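Local coordinates for putative translational inhibitor protein (Yersinia pestis, PDB 5V4D), which is of unknown function but belongs to the Rid family, whose best-known members deaminate reactive enamines and imines, at the interface of chains A and B. Sequence-based numbering; all coordinates share one arbitrary frame. Chains: chain A/B, Putative translational inhibitor protein.

Contact 1: the interface of chains A and B. Residues chain A 16-19; chain B 91, 94-95, 103, 106.
Three flat groups of chain B touch the A:Pro18 ring. B:Phe103 turns one face to it: A:Pro18 CB stands 3.8 Å from the centroid of the B:Phe103 ring, displaced toward the rim, a CH-pi contact. B:Tyr94, whose CD2 is 3.7 Å from A:Pro18 CG, has B:Arg106 NH1 over one face, near the rim, and water 1 in plane at its edge. The B:Arg106 guanidinium, with NH1 3.8 Å from A:Pro18 CD, carries B:Asn91 ND2, the B:Tyr94 CG and water 2 at its edge. Its plane lies 33° from the A:Tyr19 ring, with NH2 3.7 Å from A:Tyr19 CD2.

Helix 87-98, which carries B:Tyr94, also brings B:Asn91 and B:Ala95 to the proline. B:Ala95 CB touches A:Pro18 CB at 3.7 Å, and B:Asn91 crosses the proline at about a right angle, packing on CD. The B:Arg106 chain, bent at chi3 (77°), brings its end to B:Asn91, where NH1 and NH2 both donate to the amide oxygen OD1. Both donors sit above the carbonyl plane, so the two bonds restrain the guanidinium although neither uses a lone-pair direction.

Between the chains, water 1 links the A:Pro18 carbonyl O, 2.8 Å away, to the phenol OH of B:Tyr94. Water 2 joins the backbone O of the poorly ordered A:Ile16 to B:Asn91 ND2. Within chain A, A:Ile16 N donates to A:Tyr19 OH at 2.8 Å. Seating the A:Pro18 loop here would help hold neighbouring subunits together, as in the trimer usual for Rid proteins. Rid active sites lie between subunits, and B:Arg106 matches the conserved arginine that binds the substrate carboxylate, so the contact borders the likely active site.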
# COMPACT_ATOMS: atom_id res chain seq x y z
N ILE A 16 -12.88 13.88 4.61
CA ILE A 16 -12.31 14.91 5.48
C ILE A 16 -11.00 15.46 4.90
O ILE A 16 -10.13 15.94 5.64
CB ILE A 16 -12.05 14.36 6.91
CG1 ILE A 16 -11.02 13.22 6.88
CG2 ILE A 16 -13.36 13.94 7.58
CD1 ILE A 16 -10.62 12.64 8.25
N GLY A 17 -10.87 15.42 3.57
CA GLY A 17 -9.69 15.86 2.85
C GLY A 17 -9.97 15.70 1.37
O GLY A 17 -11.01 15.15 0.98
N PRO A 18 -8.97 16.17 0.43
CA PRO A 18 -9.20 16.15 -1.04
C PRO A 18 -9.04 14.74 -1.63
O PRO A 18 -8.03 14.39 -2.27
CB PRO A 18 -8.12 17.11 -1.56
CG PRO A 18 -7.03 16.97 -0.60
CD PRO A 18 -7.66 16.75 0.77
N TYR A 19 -10.06 13.92 -1.41
CA TYR A 19 -10.03 12.54 -1.87
C TYR A 19 -11.47 12.10 -2.13
O TYR A 19 -12.44 12.77 -1.74
CB TYR A 19 -9.29 11.60 -0.89
CG TYR A 19 -9.86 11.57 0.51
CD1 TYR A 19 -10.83 10.66 0.86
CD2 TYR A 19 -9.39 12.44 1.51
CE1 TYR A 19 -11.36 10.63 2.12
CE2 TYR A 19 -9.92 12.41 2.79
CZ TYR A 19 -10.92 11.50 3.08
OH TYR A 19 -11.49 11.44 4.34
N ASN B 91 -2.51 18.34 2.55
CA ASN B 91 -3.82 18.37 1.91
C ASN B 91 -4.04 19.62 1.06
O ASN B 91 -4.63 19.56 -0.03
CB ASN B 91 -4.90 18.28 2.98
CG ASN B 91 -5.11 16.87 3.50
OD1 ASN B 91 -4.60 15.89 2.94
ND2 ASN B 91 -5.86 16.77 4.61
N TYR B 94 -1.88 19.33 -2.05
CA TYR B 94 -2.35 18.19 -2.82
C TYR B 94 -3.68 18.53 -3.49
O TYR B 94 -3.89 18.20 -4.68
CB TYR B 94 -2.39 17.01 -1.83
CG TYR B 94 -2.86 15.69 -2.31
CD1 TYR B 94 -1.97 14.61 -2.45
CD2 TYR B 94 -4.20 15.48 -2.51
CE1 TYR B 94 -2.45 13.38 -2.84
CE2 TYR B 94 -4.69 14.29 -2.94
CZ TYR B 94 -3.82 13.23 -3.12
OH TYR B 94 -4.36 12.02 -3.56
N ALA B 95 -4.54 19.28 -2.80
CA ALA B 95 -5.80 19.72 -3.38
C ALA B 95 -5.60 20.66 -4.56
O ALA B 95 -6.29 20.54 -5.59
CB ALA B 95 -6.65 20.42 -2.31
N PHE B 103 -10.96 13.64 -7.53
CA PHE B 103 -9.88 13.36 -6.56
C PHE B 103 -9.64 11.85 -6.47
O PHE B 103 -10.60 11.07 -6.39
CB PHE B 103 -10.22 13.87 -5.16
CG PHE B 103 -10.18 15.38 -5.00
CD1 PHE B 103 -9.31 16.15 -5.73
CD2 PHE B 103 -11.01 16.01 -4.07
CE1 PHE B 103 -9.24 17.53 -5.56
CE2 PHE B 103 -10.95 17.40 -3.89
CZ PHE B 103 -10.06 18.16 -4.65
N ARG B 106 -7.55 7.57 -1.54
CA ARG B 106 -6.36 7.93 -0.78
C ARG B 106 -6.33 7.23 0.56
O ARG B 106 -7.37 6.94 1.17
CB ARG B 106 -6.31 9.43 -0.54
CG ARG B 106 -4.89 9.91 -0.17
CD ARG B 106 -4.84 11.42 -0.18
NE ARG B 106 -5.47 11.91 1.03
CZ ARG B 106 -5.45 13.18 1.43
NH1 ARG B 106 -4.89 14.13 0.67
NH2 ARG B 106 -6.04 13.51 2.58
O HOH W 1 -6.92 12.10 -3.38
O HOH W 2 -7.44 14.52 5.55

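Contact 2: the interface of chains A and B. Residues chain A 31, 33, 80, 121, 123; chain B 76, 78, 106-107.
Strands 74-81 and 105-110 of chain B face strand 120-127 of chain A here, in a polar strand-to-strand patch of the subunit interface centred on the carboxylate of A:Glu123. The glutamate leaves its strand with CG anti to the backbone N (chi1 173°) and continues extended beyond CG, which carries its carboxylate across to chain B. B:Lys76 comes from the opposite side, so the two chains meet tip to tip. Its path is bent at chi2 (69°) and again at chi4, and the second bend turns the ammonium NZ onto the carboxylate.

Two donors of chain B grip the same oxygen, A:Glu123 OE1. B:Lys76 NZ forms a salt bridge to A:Glu123 OE1 at 2.8 Å, arriving from well above the carboxylate plane, 71° out of it. The hydroxyl OG of B:Ser107 donates to A:Glu123 OE1 at 2.5 Å, nearly along the C-O axis, although this serine is poorly ordered and the short length should be read with caution. These separate approach directions let both donors share one acceptor. The nearby ammonium would be expected to favour the charged carboxylate. B:Lys76 CE comes along with the ammonium, 3.6 Å from A:Glu123 CD.

Around this centre, contacts are lighter. A:Glu121, also extended and anti at its first torsion, brings its carboxylate OE1 to 3.4 Å from B:Ser107 CB, so a second acidic group flanks the serine. On the backbone, A:Gly33 N donates a weak, bent hydrogen bond to the carbonyl O of B:Arg106, 3.1 Å away. The other carboxylate oxygen is served by solvent: water 3 lies 2.7 Å from A:Glu123 OE2 and at the same distance, 2.7 Å, from the hydroxyl OG1 of B:Thr78.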
# COMPACT_ATOMS: atom_id res chain seq x y z
N ALA A 31 -10.63 1.66 -2.89
CA ALA A 31 -11.27 2.37 -1.79
C ALA A 31 -10.23 3.18 -1.02
O ALA A 31 -9.12 2.71 -0.81
CB ALA A 31 -11.93 1.39 -0.81
N GLY A 33 -8.59 4.41 2.38
CA GLY A 33 -8.57 3.85 3.72
C GLY A 33 -9.70 4.38 4.58
O GLY A 33 -9.94 5.61 4.63
N PHE A 80 -3.69 -0.90 8.80
CA PHE A 80 -2.78 0.02 9.51
C PHE A 80 -3.30 0.10 10.93
O PHE A 80 -4.46 0.49 11.16
CB PHE A 80 -2.76 1.40 8.86
CG PHE A 80 -2.38 1.41 7.39
CD1 PHE A 80 -1.07 1.26 6.97
CD2 PHE A 80 -3.34 1.65 6.44
CE1 PHE A 80 -0.74 1.35 5.59
CE2 PHE A 80 -2.99 1.72 5.08
CZ PHE A 80 -1.73 1.57 4.69
N GLU A 121 -7.02 1.65 10.55
CA GLU A 121 -7.47 2.12 9.25
C GLU A 121 -7.35 0.97 8.28
O GLU A 121 -6.31 0.30 8.28
CB GLU A 121 -6.64 3.33 8.76
CG GLU A 121 -7.15 3.89 7.43
CD GLU A 121 -6.32 5.06 6.93
OE1 GLU A 121 -6.16 5.26 5.71
OE2 GLU A 121 -5.72 5.75 7.79
N GLU A 123 -7.68 -0.32 4.27
CA GLU A 123 -7.76 0.01 2.85
C GLU A 123 -8.03 -1.25 2.06
O GLU A 123 -7.43 -2.30 2.35
CB GLU A 123 -6.43 0.64 2.45
CG GLU A 123 -6.22 0.93 1.03
CD GLU A 123 -4.77 1.42 0.86
OE1 GLU A 123 -4.54 2.58 1.15
OE2 GLU A 123 -3.86 0.61 0.55
N LYS B 76 -5.51 6.30 -7.23
CA LYS B 76 -5.25 6.02 -5.82
C LYS B 76 -3.89 6.58 -5.46
O LYS B 76 -2.93 6.38 -6.21
CB LYS B 76 -5.27 4.50 -5.57
CG LYS B 76 -4.80 4.04 -4.17
CD LYS B 76 -5.85 4.48 -3.13
CE LYS B 76 -5.59 3.82 -1.75
NZ LYS B 76 -4.20 3.98 -1.30
N THR B 78 -1.18 6.90 -1.82
CA THR B 78 -0.94 6.68 -0.40
C THR B 78 0.06 7.74 0.03
O THR B 78 1.06 7.96 -0.65
CB THR B 78 -0.36 5.27 -0.14
OG1 THR B 78 -1.30 4.28 -0.60
CG2 THR B 78 -0.17 5.09 1.36
N ARG B 106 -7.55 7.57 -1.54
CA ARG B 106 -6.36 7.93 -0.78
C ARG B 106 -6.33 7.23 0.56
O ARG B 106 -7.37 6.94 1.17
CB ARG B 106 -6.31 9.43 -0.54
CG ARG B 106 -4.89 9.91 -0.17
CD ARG B 106 -4.84 11.42 -0.18
NE ARG B 106 -5.47 11.91 1.03
CZ ARG B 106 -5.45 13.18 1.43
NH1 ARG B 106 -4.89 14.13 0.67
NH2 ARG B 106 -6.04 13.51 2.58
N SER B 107 -5.14 6.99 1.04
CA SER B 107 -4.91 6.69 2.45
C SER B 107 -3.73 7.52 2.94
O SER B 107 -2.80 7.79 2.18
CB SER B 107 -4.74 5.20 2.64
OG SER B 107 -3.57 4.71 1.99
O HOH W 3 -1.42 1.85 0.63

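The centres of the C-alpha atoms of contact 1 and contact 2 lie about 12 Å apart, and B:Arg106 belongs to both. In contact 1 its side chain serves the proline loop; in contact 2 its backbone carbonyl meets chain A. Strand 105-110 of chain B therefore runs through both patches, while helix 87-98 contributes to contact 1 and strand 74-81 to contact 2. One patch is mainly apolar and water-bridged, the other is charged, so the two patches give one seam both apolar and charged contacts. The deposited assembly holds three copies, consistent with the trimer usual in Rid proteins, where such seams would recur between subunits.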